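Local coordinates for mannan endo-1,4-beta-mannosidase (Mytilus edulis, PDB 2C0H), which hydrolyses internal beta-1,4-mannosidic linkages in the backbones of mannans, galactomannans and glucomannans, acting as a monomeric endo-mannanase of glycoside hydrolase family 5, at residues Q26-Y31 and R63-I68; R33-N38 and S91-Y96; H67-S72 and V116-H121. The protein carries 3 engineered substitutions. All blocks are in the same frame, centred on the assembly; numbering follows the deposited sequence.

Contact 1. Residues Q26-Y31 and R63-I68; sequences QAWVNY and RVWLHI
Trp65 packs against Ala27, Trp28 and Tyr31 at the C-terminal end of two neighbouring parallel strands of the TIM barrel, where the loop that follows strand 17-25 leans on strand 61-68. The Ala27 methyl sits over one face of the indole, CB 3.7 Å from the centroid of the Trp65 five-membered ring and almost on its normal, a CH-pi contact. Trp28, next in the loop, reaches the six-membered ring of Trp65 on the same face, with Trp28 CZ3 to Trp65 CZ3 at 3.6 Å; the two indoles lie side by side as an oblique pair with planes inclined at 59°. On either side of the cis peptide between Gln26 and Ala27, Gln26 N donates to Arg63 O at 2.8 Å, and Ala27 O accepts from Trp65 N, also at 2.8 Å and nearly straight. Trp65 probably binds substrate, and Ala27 and Trp28 back one face of its indole. One face of the Arg63 guanidinium lies against Trp65 NE1, while NH1 bonds to Asn25 and forms a salt bridge with Glu294, the probable nucleophile, and NH2 forms one with Asp159. Further along, Ile68 meets Tyr31. Ile68 CD1 lies over the centre of the phenol ring, 3.8 Å from the Tyr31 centroid, and Ile68 CG2 touches Tyr31 OH at 3.2 Å.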
loop_
_atom_site.group_PDB
_atom_site.type_symbol
_atom_site.label_atom_id
_atom_site.label_comp_id
_atom_site.label_asym_id
_atom_site.label_seq_id
_atom_site.Cartn_x
_atom_site.Cartn_y
_atom_site.Cartn_z
ATOM N N GLN A 26 -3.253 10.157 1.640
ATOM C CA GLN A 26 -4.386 11.058 1.922
ATOM C C GLN A 26 -4.723 10.938 3.422
ATOM O O GLN A 26 -4.775 11.960 4.109
ATOM C CB GLN A 26 -5.578 10.801 0.985
ATOM C CG GLN A 26 -6.698 11.866 1.037
ATOM C CD GLN A 26 -6.403 13.148 0.243
ATOM O OE1 GLN A 26 -5.907 13.112 -0.880
ATOM N NE2 GLN A 26 -6.738 14.290 0.824
ATOM N N ALA A 27 -4.942 9.762 4.008
ATOM C CA ALA A 27 -5.276 8.490 3.362
ATOM C C ALA A 27 -6.802 8.403 3.163
ATOM O O ALA A 27 -7.297 7.451 2.554
ATOM C CB ALA A 27 -4.804 7.348 4.229
ATOM N N TRP A 28 -7.549 9.376 3.692
ATOM C CA TRP A 28 -9.001 9.469 3.547
ATOM C C TRP A 28 -9.464 10.923 3.696
ATOM O O TRP A 28 -8.692 11.790 4.115
ATOM C CB TRP A 28 -9.700 8.605 4.619
ATOM C CG TRP A 28 -9.293 8.936 6.026
ATOM C CD1 TRP A 28 -9.771 9.970 6.781
ATOM C CD2 TRP A 28 -8.332 8.257 6.848
ATOM N NE1 TRP A 28 -9.154 9.992 7.998
ATOM C CE2 TRP A 28 -8.267 8.953 8.077
ATOM C CE3 TRP A 28 -7.516 7.129 6.673
ATOM C CZ2 TRP A 28 -7.434 8.551 9.112
ATOM C CZ3 TRP A 28 -6.685 6.743 7.689
ATOM C CH2 TRP A 28 -6.651 7.442 8.901
ATOM N N VAL A 29 -10.720 11.178 3.371
ATOM C CA VAL A 29 -11.388 12.439 3.735
ATOM C C VAL A 29 -12.467 12.081 4.756
ATOM O O VAL A 29 -12.377 12.466 5.930
ATOM C CB VAL A 29 -11.931 13.191 2.505
ATOM C CG1 VAL A 29 -12.733 14.437 2.940
ATOM C CG2 VAL A 29 -10.769 13.570 1.567
ATOM N N ASN A 30 -13.458 11.299 4.331
ATOM C CA ASN A 30 -14.391 10.679 5.265
ATOM C C ASN A 30 -14.083 9.177 5.349
ATOM O O ASN A 30 -14.388 8.435 4.422
ATOM C CB ASN A 30 -15.846 10.920 4.860
ATOM C CG ASN A 30 -16.841 10.667 6.024
ATOM O OD1 ASN A 30 -16.533 10.877 7.214
ATOM N ND2 ASN A 30 -18.038 10.229 5.671
ATOM N N TYR A 31 -13.469 8.779 6.463
ATOM C CA TYR A 31 -12.890 7.419 6.674
ATOM C C TYR A 31 -13.855 6.311 6.281
ATOM O O TYR A 31 -14.933 6.221 6.839
ATOM C CB TYR A 31 -12.469 7.264 8.144
ATOM C CG TYR A 31 -11.810 5.960 8.549
ATOM C CD1 TYR A 31 -10.437 5.794 8.482
ATOM C CD2 TYR A 31 -12.555 4.916 9.078
ATOM C CE1 TYR A 31 -9.829 4.624 8.894
ATOM C CE2 TYR A 31 -11.952 3.743 9.491
ATOM C CZ TYR A 31 -10.589 3.601 9.393
ATOM O OH TYR A 31 -9.986 2.441 9.807
ATOM N N ARG A 63 -1.556 7.877 -1.991
ATOM C CA ARG A 63 -2.148 6.625 -1.495
ATOM C C ARG A 63 -3.473 6.960 -0.797
ATOM O O ARG A 63 -3.532 7.820 0.099
ATOM C CB ARG A 63 -1.169 5.908 -0.551
ATOM C CG ARG A 63 -1.649 4.624 0.136
ATOM C CD ARG A 63 -0.456 3.939 0.852
ATOM N NE ARG A 63 -0.753 2.666 1.537
ATOM C CZ ARG A 63 -0.789 2.454 2.849
ATOM N NH1 ARG A 63 -0.567 3.428 3.726
ATOM N NH2 ARG A 63 -1.047 1.240 3.312
ATOM N N VAL A 64 -4.532 6.265 -1.192
ATOM C CA VAL A 64 -5.860 6.485 -0.625
ATOM C C VAL A 64 -6.501 5.161 -0.228
ATOM O O VAL A 64 -6.340 4.175 -0.929
ATOM C CB VAL A 64 -6.761 7.251 -1.609
ATOM C CG1 VAL A 64 -7.090 6.434 -2.829
ATOM C CG2 VAL A 64 -8.035 7.721 -0.945
ATOM N N TRP A 65 -7.194 5.132 0.904
ATOM C CA TRP A 65 -7.828 3.904 1.416
ATOM C C TRP A 65 -9.278 3.794 0.930
ATOM O O TRP A 65 -10.034 4.775 0.944
ATOM C CB TRP A 65 -7.767 3.863 2.947
ATOM C CG TRP A 65 -6.372 3.743 3.564
ATOM C CD1 TRP A 65 -5.156 3.848 2.924
ATOM C CD2 TRP A 65 -6.079 3.529 4.936
ATOM N NE1 TRP A 65 -4.137 3.697 3.827
ATOM C CE2 TRP A 65 -4.673 3.520 5.076
ATOM C CE3 TRP A 65 -6.873 3.360 6.078
ATOM C CZ2 TRP A 65 -4.048 3.318 6.318
ATOM C CZ3 TRP A 65 -6.251 3.161 7.304
ATOM C CH2 TRP A 65 -4.857 3.143 7.412
ATOM N N LEU A 66 -9.667 2.583 0.512
ATOM C CA LEU A 66 -10.941 2.335 -0.150
ATOM C C LEU A 66 -11.962 1.617 0.774
ATOM O O LEU A 66 -12.750 2.280 1.450
ATOM C CB LEU A 66 -10.699 1.568 -1.470
ATOM C CG LEU A 66 -11.902 1.471 -2.427
ATOM C CD1 LEU A 66 -12.255 2.806 -3.050
ATOM C CD2 LEU A 66 -11.608 0.488 -3.543
ATOM N N HIS A 67 -11.939 0.289 0.869
ATOM C CA HIS A 67 -12.970 -0.418 1.670
ATOM C C HIS A 67 -12.750 -0.361 3.181
ATOM O O HIS A 67 -13.724 -0.251 3.930
ATOM C CB HIS A 67 -13.082 -1.898 1.299
ATOM C CG HIS A 67 -13.189 -2.174 -0.165
ATOM N ND1 HIS A 67 -14.113 -1.565 -0.983
ATOM C CD2 HIS A 67 -12.554 -3.091 -0.930
ATOM C CE1 HIS A 67 -14.005 -2.062 -2.206
ATOM N NE2 HIS A 67 -13.068 -2.993 -2.196
ATOM N N ILE A 68 -11.487 -0.503 3.606
ATOM C CA ILE A 68 -11.038 -0.496 5.007
ATOM C C ILE A 68 -11.468 -1.765 5.757
ATOM O O ILE A 68 -10.704 -2.740 5.802
ATOM C CB ILE A 68 -11.390 0.832 5.696
ATOM C CG1 ILE A 68 -10.786 1.976 4.852
ATOM C CG2 ILE A 68 -10.865 0.838 7.126
ATOM C CD1 ILE A 68 -10.736 3.364 5.509
#

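Contact 2. Residues R33-N38 and S91-Y96; sequences RDFGHN and SDMRAY
Asp92 and Phe35 carry this contact, one by a polar bond to the loop backbone and the other by packing on the helix. The polar part is a single hydrogen bond from Gly36 N to Asp92 OD2, 2.9 Å long and bent to 134° at the hydrogen. The N-H comes to the anti side of the oxygen, 29° out of the carboxylate plane. The same oxygen also accepts from Tyr40 N at the start of helix 40-56, so two backbone N-H groups grip one carboxylate oxygen. An alanine in place of Asp92 would probably leave the amides of Gly36 and Tyr40 without this shared acceptor and let the loop shift against the helix.

The apolar part is centred on the Phe35 ring. Its outer rim reaches Tyr96: Phe35 CZ lies 3.9 Å from Tyr96 CD2, and Phe35 CE1 is the same distance from Tyr96 CB, which lies at the ring edge in its plane. The two rings are inclined at 47° with centroids 5.8 Å apart, an oblique pair. Met93 crosses Phe35 at about a right angle, its CG 4.1 Å from Phe35 CD1. Val64 and Leu66 of strand 61-68 also touch the Phe35 side chain.

Phe35 is thus held between helix 89-102 and strand 61-68, in the apolar layer that separates the barrel strands from the surrounding helices of a TIM barrel.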
loop_
_atom_site.group_PDB
_atom_site.type_symbol
_atom_site.label_atom_id
_atom_site.label_comp_id
_atom_site.label_asym_id
_atom_site.label_seq_id
_atom_site.Cartn_x
_atom_site.Cartn_y
_atom_site.Cartn_z
ATOM N N ARG A 33 -15.710 5.973 3.733
ATOM C CA ARG A 33 -16.926 6.461 3.092
ATOM C C ARG A 33 -16.599 7.568 2.066
ATOM O O ARG A 33 -17.275 8.599 2.003
ATOM C CB ARG A 33 -17.891 6.969 4.178
ATOM C CG ARG A 33 -18.353 5.905 5.131
ATOM C CD ARG A 33 -19.333 6.437 6.179
ATOM N NE ARG A 33 -19.530 5.455 7.243
ATOM C CZ ARG A 33 -20.393 4.440 7.218
ATOM N NH1 ARG A 33 -21.191 4.229 6.171
ATOM N NH2 ARG A 33 -20.455 3.619 8.262
ATOM N N ASP A 34 -15.580 7.334 1.239
ATOM C CA ASP A 34 -15.133 8.334 0.267
ATOM C C ASP A 34 -15.571 8.063 -1.183
ATOM O O ASP A 34 -15.584 8.982 -2.000
ATOM C CB ASP A 34 -13.609 8.475 0.325
ATOM C CG ASP A 34 -13.139 9.344 1.474
ATOM O OD1 ASP A 34 -13.764 10.401 1.697
ATOM O OD2 ASP A 34 -12.131 9.002 2.115
ATOM N N PHE A 35 -15.875 6.805 -1.512
ATOM C CA PHE A 35 -16.218 6.404 -2.875
ATOM C C PHE A 35 -17.431 5.477 -2.845
ATOM O O PHE A 35 -17.574 4.692 -1.914
ATOM C CB PHE A 35 -15.026 5.684 -3.534
ATOM C CG PHE A 35 -13.773 6.524 -3.592
ATOM C CD1 PHE A 35 -13.550 7.390 -4.649
ATOM C CD2 PHE A 35 -12.853 6.477 -2.569
ATOM C CE1 PHE A 35 -12.412 8.176 -4.696
ATOM C CE2 PHE A 35 -11.706 7.278 -2.609
ATOM C CZ PHE A 35 -11.498 8.114 -3.669
ATOM N N GLY A 36 -18.278 5.572 -3.864
ATOM C CA GLY A 36 -19.540 4.841 -3.910
ATOM C C GLY A 36 -20.634 5.597 -3.185
ATOM O O GLY A 36 -20.355 6.466 -2.359
ATOM N N HIS A 37 -21.888 5.277 -3.496
ATOM C CA HIS A 37 -23.035 5.945 -2.874
ATOM C C HIS A 37 -22.956 7.472 -3.003
ATOM O O HIS A 37 -23.345 8.209 -2.087
ATOM C CB HIS A 37 -23.172 5.497 -1.406
ATOM C CG HIS A 37 -23.229 4.009 -1.241
ATOM N ND1 HIS A 37 -24.318 3.264 -1.639
ATOM C CD2 HIS A 37 -22.328 3.127 -0.752
ATOM C CE1 HIS A 37 -24.087 1.986 -1.396
ATOM N NE2 HIS A 37 -22.889 1.874 -0.854
ATOM N N ASN A 38 -22.456 7.939 -4.146
ATOM C CA ASN A 38 -22.325 9.366 -4.438
ATOM C C ASN A 38 -21.500 10.106 -3.378
ATOM O O ASN A 38 -21.728 11.286 -3.129
ATOM C CB ASN A 38 -23.713 10.003 -4.585
ATOM C CG ASN A 38 -24.481 9.456 -5.777
ATOM O OD1 ASN A 38 -24.116 9.699 -6.930
ATOM N ND2 ASN A 38 -25.547 8.708 -5.505
ATOM N N SER A 91 -17.721 4.927 -11.053
ATOM C CA SER A 91 -17.787 6.285 -11.611
ATOM C C SER A 91 -17.180 7.328 -10.657
ATOM O O SER A 91 -16.547 8.268 -11.119
ATOM C CB SER A 91 -19.210 6.659 -12.057
ATOM O OG SER A 91 -20.159 6.500 -11.028
ATOM N N ASP A 92 -17.347 7.131 -9.349
ATOM C CA ASP A 92 -16.655 7.964 -8.326
ATOM C C ASP A 92 -15.134 7.801 -8.422
ATOM O O ASP A 92 -14.389 8.780 -8.401
ATOM C CB ASP A 92 -17.087 7.592 -6.905
ATOM C CG ASP A 92 -18.370 8.291 -6.441
ATOM O OD1 ASP A 92 -19.039 9.007 -7.207
ATOM O OD2 ASP A 92 -18.685 8.091 -5.255
ATOM N N MET A 93 -14.652 6.566 -8.503
ATOM C CA MET A 93 -13.213 6.325 -8.618
ATOM C C MET A 93 -12.669 6.940 -9.926
ATOM O O MET A 93 -11.588 7.523 -9.938
ATOM C CB MET A 93 -12.899 4.816 -8.519
ATOM C CG MET A 93 -13.159 4.208 -7.124
ATOM S SD MET A 93 -13.041 2.396 -7.042
ATOM C CE MET A 93 -11.258 2.217 -6.914
ATOM N N ARG A 94 -13.419 6.819 -11.021
ATOM C CA ARG A 94 -13.013 7.365 -12.314
ATOM C C ARG A 94 -12.968 8.888 -12.288
ATOM O O ARG A 94 -12.075 9.469 -12.878
ATOM C CB ARG A 94 -13.926 6.870 -13.442
ATOM C CG ARG A 94 -13.243 6.837 -14.781
ATOM C CD ARG A 94 -14.192 6.483 -15.898
ATOM N NE ARG A 94 -14.678 5.100 -15.851
ATOM C CZ ARG A 94 -13.976 4.036 -16.239
ATOM N NH1 ARG A 94 -12.719 4.154 -16.659
ATOM N NH2 ARG A 94 -14.529 2.829 -16.197
ATOM N N ALA A 95 -13.911 9.531 -11.594
ATOM C CA ALA A 95 -13.916 11.005 -11.523
ATOM C C ALA A 95 -12.664 11.484 -10.809
ATOM O O ALA A 95 -12.058 12.474 -11.219
ATOM C CB ALA A 95 -15.147 11.521 -10.829
ATOM N N TYR A 96 -12.302 10.800 -9.727
ATOM C CA TYR A 96 -11.082 11.120 -8.974
ATOM C C TYR A 96 -9.853 10.905 -9.833
ATOM O O TYR A 96 -8.952 11.734 -9.866
ATOM C CB TYR A 96 -10.990 10.306 -7.670
ATOM C CG TYR A 96 -9.768 10.595 -6.810
ATOM C CD1 TYR A 96 -9.390 11.906 -6.512
ATOM C CD2 TYR A 96 -9.022 9.568 -6.248
ATOM C CE1 TYR A 96 -8.277 12.163 -5.714
ATOM C CE2 TYR A 96 -7.915 9.826 -5.450
ATOM C CZ TYR A 96 -7.547 11.127 -5.183
ATOM O OH TYR A 96 -6.439 11.369 -4.374
#

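Contact 3. Residues H67-S72 and V116-H121; sequences HIEGES and VKQSTH
Two loops at the C-terminal ends of adjacent TIM-barrel strands, the side of the barrel that carries the active site in this fold, are joined here chiefly through the carboxylate of Glu69. A chi2 of -176° carries CD straight out from the backbone toward the 116-121 loop. Gln118 N approaches both oxygens on their syn sides, at 3.3 Å from Glu69 OE1 and 3.3 Å from Glu69 OE2, in a bifurcated bond that is nearly straight to OE1. On its anti lone pair, Glu69 OE1 takes a second bond from His121 ND1, 2.9 Å away and close to the imidazole plane, although carboxylate and ring planes are 47° apart. The nearby carboxylate would probably favour a proton on ND1. A water bonds to Glu69 OE2, at 3.0 Å, and to Thr120 N, as well as weakly to Glu71 OE1. At the backbone of Glu69, Thr120 OG1 lies 3.1 Å from Glu69 O and packs on Glu71 CG. Glu71 OE2 turns back to accept from Glu69 N at 2.9 Å.

A type I turn from Gln118 to His121 presents these donors in the loop that leads into helix 121-129. The contact thereby ties the loop after strand 61-68 to the one that follows strand 106-113.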
loop_
_atom_site.group_PDB
_atom_site.type_symbol
_atom_site.label_atom_id
_atom_site.label_comp_id
_atom_site.label_asym_id
_atom_site.label_seq_id
_atom_site.Cartn_x
_atom_site.Cartn_y
_atom_site.Cartn_z
ATOM N N HIS A 67 -11.939 0.289 0.869
ATOM C CA HIS A 67 -12.970 -0.418 1.670
ATOM C C HIS A 67 -12.750 -0.361 3.181
ATOM O O HIS A 67 -13.724 -0.251 3.930
ATOM C CB HIS A 67 -13.082 -1.898 1.299
ATOM C CG HIS A 67 -13.189 -2.174 -0.165
ATOM N ND1 HIS A 67 -14.113 -1.565 -0.983
ATOM C CD2 HIS A 67 -12.554 -3.091 -0.930
ATOM C CE1 HIS A 67 -14.005 -2.062 -2.206
ATOM N NE2 HIS A 67 -13.068 -2.993 -2.196
ATOM N N ILE A 68 -11.487 -0.503 3.606
ATOM C CA ILE A 68 -11.038 -0.496 5.007
ATOM C C ILE A 68 -11.468 -1.765 5.757
ATOM O O ILE A 68 -10.704 -2.740 5.802
ATOM C CB ILE A 68 -11.390 0.832 5.696
ATOM C CG1 ILE A 68 -10.786 1.976 4.852
ATOM C CG2 ILE A 68 -10.865 0.838 7.126
ATOM C CD1 ILE A 68 -10.736 3.364 5.509
ATOM N N GLU A 69 -12.666 -1.775 6.333
ATOM C CA GLU A 69 -13.208 -2.994 6.959
ATOM C C GLU A 69 -14.607 -3.296 6.423
ATOM O O GLU A 69 -15.380 -4.005 7.073
ATOM C CB GLU A 69 -13.287 -2.845 8.489
ATOM C CG GLU A 69 -11.984 -2.956 9.265
ATOM C CD GLU A 69 -12.225 -2.890 10.778
ATOM O OE1 GLU A 69 -12.001 -3.895 11.481
ATOM O OE2 GLU A 69 -12.678 -1.830 11.262
ATOM N N GLY A 70 -14.945 -2.729 5.269
ATOM C CA GLY A 70 -16.230 -2.974 4.626
ATOM C C GLY A 70 -17.397 -2.185 5.181
ATOM O O GLY A 70 -18.537 -2.612 5.040
ATOM N N GLU A 71 -17.130 -1.022 5.766
ATOM C CA GLU A 71 -18.195 -0.149 6.299
ATOM C C GLU A 71 -19.266 0.284 5.274
ATOM O O GLU A 71 -20.462 0.273 5.594
ATOM C CB GLU A 71 -17.575 1.115 6.929
ATOM C CG GLU A 71 -16.781 0.883 8.227
ATOM C CD GLU A 71 -15.276 0.670 8.052
ATOM O OE1 GLU A 71 -14.510 1.106 8.949
ATOM O OE2 GLU A 71 -14.849 0.046 7.058
ATOM N N SER A 72 -18.847 0.698 4.073
ATOM C CA SER A 72 -19.773 1.190 3.030
ATOM C C SER A 72 -19.642 0.475 1.681
ATOM O O SER A 72 -20.606 0.427 0.922
ATOM C CB SER A 72 -19.672 2.716 2.853
ATOM O OG SER A 72 -18.439 3.111 2.295
ATOM N N VAL A 116 -6.485 -1.685 12.875
ATOM C CA VAL A 116 -7.493 -1.417 13.881
ATOM C C VAL A 116 -8.650 -2.371 13.652
ATOM O O VAL A 116 -8.935 -2.746 12.519
ATOM C CB VAL A 116 -7.938 0.061 13.859
ATOM C CG1 VAL A 116 -8.799 0.376 12.648
ATOM C CG2 VAL A 116 -8.648 0.424 15.179
ATOM N N LYS A 117 -9.276 -2.777 14.744
ATOM C CA LYS A 117 -10.394 -3.695 14.725
ATOM C C LYS A 117 -11.600 -2.946 15.297
ATOM O O LYS A 117 -11.633 -2.665 16.497
ATOM C CB LYS A 117 -10.036 -4.917 15.576
ATOM C CG LYS A 117 -11.057 -6.033 15.598
ATOM C CD LYS A 117 -10.569 -7.193 16.447
ATOM C CE LYS A 117 -11.544 -8.373 16.424
ATOM N NZ LYS A 117 -12.735 -8.148 17.284
ATOM N N GLN A 118 -12.562 -2.607 14.437
ATOM C CA GLN A 118 -13.771 -1.871 14.836
ATOM C C GLN A 118 -15.046 -2.697 14.580
ATOM O O GLN A 118 -14.964 -3.914 14.397
ATOM C CB GLN A 118 -13.810 -0.507 14.139
ATOM C CG GLN A 118 -12.490 0.247 14.271
ATOM C CD GLN A 118 -12.606 1.719 13.967
ATOM O OE1 GLN A 118 -12.835 2.118 12.826
ATOM N NE2 GLN A 118 -12.427 2.546 14.995
ATOM N N SER A 119 -16.209 -2.046 14.588
ATOM C CA SER A 119 -17.496 -2.752 14.676
ATOM C C SER A 119 -17.928 -3.545 13.448
ATOM O O SER A 119 -18.788 -4.429 13.570
ATOM C CB SER A 119 -18.622 -1.782 15.061
ATOM O OG SER A 119 -18.855 -0.825 14.049
ATOM N N THR A 120 -17.358 -3.258 12.282
ATOM C CA THR A 120 -17.670 -4.075 11.107
ATOM C C THR A 120 -16.539 -5.052 10.779
ATOM O O THR A 120 -16.499 -5.599 9.678
ATOM C CB THR A 120 -18.025 -3.221 9.862
ATOM O OG1 THR A 120 -16.852 -2.559 9.358
ATOM C CG2 THR A 120 -19.075 -2.187 10.202
ATOM N N HIS A 121 -15.637 -5.297 11.728
ATOM C CA HIS A 121 -14.498 -6.196 11.472
ATOM C C HIS A 121 -14.927 -7.578 11.017
ATOM O O HIS A 121 -14.208 -8.215 10.249
ATOM C CB HIS A 121 -13.556 -6.362 12.666
ATOM C CG HIS A 121 -12.342 -7.169 12.331
ATOM N ND1 HIS A 121 -11.347 -6.685 11.513
ATOM C CD2 HIS A 121 -12.002 -8.448 12.621
ATOM C CE1 HIS A 121 -10.426 -7.617 11.341
ATOM N NE2 HIS A 121 -10.802 -8.698 12.000
HETATM O O HOH W 1 -15.590 -1.179 11.004
#

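Contacts 1 and 2 are buried, whereas contact 3 is partly exposed. Contacts 1 and 3 share His67 and Ile68 and use strand 61-68, and Tyr31 of the first touches Glu71, Val116 and Gln118 of the third. Contacts 1 and 2 draw on one long loop between strand 17-25 and helix 40-56; Asp34 accepts from Val29 N, and Phe35 packs on Leu66. Chemistry follows position: aromatic rings and backbone hydrogen bonds beside the probable substrate site in contact 1, apolar packing with one aspartate bond between barrel and helix in contact 2, and carboxylate, imidazole and water among loops in contact 3.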